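Local coordinates for protein phthiocerol synthesis polyketide synthase type I PpsC (Mycobacterium tuberculosis, PDB 7AHB) that probably loads the extender unit onto the acyl carrier protein, as the acyltransferase domain of a polyketide synthase that builds phthiocerol lipids in Mycobacterium tuberculosis, at residues 194-199 and 207-212. Sequence-based numbering, arbitrary orientation.
Sequences PEVSLG and TVISGP
Ser197 and Ser210 face each other as an antiparallel hydrogen-bonded pair, tied in both directions. Ser197 N donates a hydrogen bond to Ser210 O at 2.9 Å, nearly straight (169° at the hydrogen), and Ser210 N donates one back to Ser197 O at 3.0 Å. A third backbone bond, from Gly199 N to Val208 O, is short at 2.7 Å. Leu198 and Ile209 form the non-hydrogen-bonded pair between these rungs. CA-H...O contacts supplement the ladder, Ile209 CA approaching Ser197 O at 3.2 Å while the CA-H of Val196 approaches Ser210 O (3.3 Å between CA and O).

Apolar contacts gather on the Leu198-Ile209 face. Leu198 swings CG anti to the backbone N (chi1 -170°), and the branch meets Thr207 CG2 at 3.5 Å from CG, the two side chains crossing at about a right angle. Val196 CG1 rests against Ile209 CB at 4.0 Å. Helix 183-189 touches Leu198, Thr207 and Ile209, while helix 213-225 packs on Val196 and Ile209.

The polar face is fastened elsewhere: Ser197 OG bonds to His240 O and Asn241 ND2, and Ser210 OG to Pro239 O, which anchors both serines to the 239-241 loop. Where the strands run out, the extended Glu195 side chain crosses the Pro212 ring at about a right angle, with OE1 3.4 Å from Pro212 CG. Gly211 carries the chain out of the strand into Pro212, which sits at the N-cap position, directly before helix 213-225.

Together these strands make a beta hairpin at the edge of the four-stranded antiparallel sheet, with 197-201 outermost, consistent with the ferredoxin-like small subdomain of malonyl-CoA-type acyltransferases.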
loop_
_atom_site.group_PDB
_atom_site.type_symbol
_atom_site.label_atom_id
_atom_site.label_comp_id
_atom_site.label_asym_id
_atom_site.label_seq_id
_atom_site.Cartn_x
_atom_site.Cartn_y
_atom_site.Cartn_z
ATOM N N PRO A 194 25.252 -6.039 6.824
ATOM C CA PRO A 194 24.372 -6.385 7.948
ATOM C C PRO A 194 23.303 -5.349 8.257
ATOM O O PRO A 194 22.281 -5.707 8.849
ATOM C CB PRO A 194 25.353 -6.539 9.122
ATOM C CG PRO A 194 26.573 -5.790 8.709
ATOM C CD PRO A 194 26.668 -5.981 7.220
ATOM N N GLU A 195 23.500 -4.083 7.891
ATOM C CA GLU A 195 22.528 -3.036 8.158
ATOM C C GLU A 195 21.455 -2.934 7.082
ATOM O O GLU A 195 20.462 -2.232 7.286
ATOM C CB GLU A 195 23.243 -1.679 8.296
ATOM C CG GLU A 195 24.238 -1.646 9.461
ATOM C CD GLU A 195 24.987 -0.345 9.571
ATOM O OE1 GLU A 195 24.394 0.715 9.333
ATOM O OE2 GLU A 195 26.191 -0.380 9.887
ATOM N N VAL A 196 21.620 -3.621 5.959
ATOM C CA VAL A 196 20.662 -3.586 4.856
ATOM C C VAL A 196 19.859 -4.869 4.875
ATOM O O VAL A 196 20.431 -5.953 5.077
ATOM C CB VAL A 196 21.378 -3.417 3.505
ATOM C CG1 VAL A 196 20.391 -3.499 2.365
ATOM C CG2 VAL A 196 22.140 -2.068 3.498
ATOM N N SER A 197 18.533 -4.751 4.651
ATOM C CA SER A 197 17.632 -5.896 4.656
ATOM C C SER A 197 16.921 -6.068 3.315
ATOM O O SER A 197 16.794 -5.128 2.529
ATOM C CB SER A 197 16.561 -5.747 5.761
ATOM O OG SER A 197 15.733 -4.627 5.477
ATOM N N LEU A 198 16.416 -7.281 3.072
ATOM C CA LEU A 198 15.429 -7.496 2.020
ATOM C C LEU A 198 14.098 -6.972 2.557
ATOM O O LEU A 198 13.559 -7.521 3.517
ATOM C CB LEU A 198 15.337 -8.978 1.657
ATOM C CG LEU A 198 14.524 -9.294 0.409
ATOM C CD1 LEU A 198 14.970 -10.625 -0.222
ATOM C CD2 LEU A 198 13.025 -9.349 0.729
ATOM N N GLY A 199 13.584 -5.893 1.973
ATOM C CA GLY A 199 12.411 -5.228 2.519
ATOM C C GLY A 199 11.091 -5.665 1.926
ATOM O O GLY A 199 10.102 -5.836 2.656
ATOM N N THR A 207 12.984 -6.902 -6.305
ATOM C CA THR A 207 13.078 -6.970 -4.856
ATOM C C THR A 207 13.472 -5.591 -4.353
ATOM O O THR A 207 14.232 -4.883 -5.007
ATOM C CB THR A 207 14.132 -8.016 -4.410
ATOM O OG1 THR A 207 13.887 -9.292 -5.040
ATOM C CG2 THR A 207 14.132 -8.180 -2.927
ATOM N N VAL A 208 12.980 -5.227 -3.179
ATOM C CA VAL A 208 13.284 -3.940 -2.567
ATOM C C VAL A 208 14.185 -4.191 -1.371
ATOM O O VAL A 208 13.905 -5.081 -0.555
ATOM C CB VAL A 208 12.009 -3.181 -2.141
ATOM C CG1 VAL A 208 12.398 -1.862 -1.466
ATOM C CG2 VAL A 208 11.125 -2.922 -3.344
ATOM N N ILE A 209 15.258 -3.406 -1.270
ATOM C CA ILE A 209 16.152 -3.430 -0.127
ATOM C C ILE A 209 15.931 -2.163 0.693
ATOM O O ILE A 209 15.479 -1.117 0.199
ATOM C CB ILE A 209 17.630 -3.566 -0.546
ATOM C CG1 ILE A 209 18.032 -2.431 -1.493
ATOM C CG2 ILE A 209 17.876 -4.923 -1.167
ATOM C CD1 ILE A 209 19.577 -2.395 -1.801
ATOM N N SER A 210 16.281 -2.254 1.965
ATOM C CA SER A 210 16.000 -1.176 2.891
ATOM C C SER A 210 17.184 -1.015 3.825
ATOM O O SER A 210 17.776 -2.007 4.241
ATOM C CB SER A 210 14.703 -1.458 3.696
ATOM O OG SER A 210 14.496 -0.433 4.632
ATOM N N GLY A 211 17.529 0.233 4.149
ATOM C CA GLY A 211 18.602 0.475 5.074
ATOM C C GLY A 211 19.149 1.892 4.988
ATOM O O GLY A 211 18.554 2.791 4.389
ATOM N N PRO A 212 20.293 2.114 5.613
ATOM C CA PRO A 212 20.888 3.480 5.641
ATOM C C PRO A 212 21.141 4.007 4.239
ATOM O O PRO A 212 21.588 3.260 3.354
ATOM C CB PRO A 212 22.197 3.282 6.410
ATOM C CG PRO A 212 22.000 2.020 7.222
ATOM C CD PRO A 212 21.063 1.134 6.399
#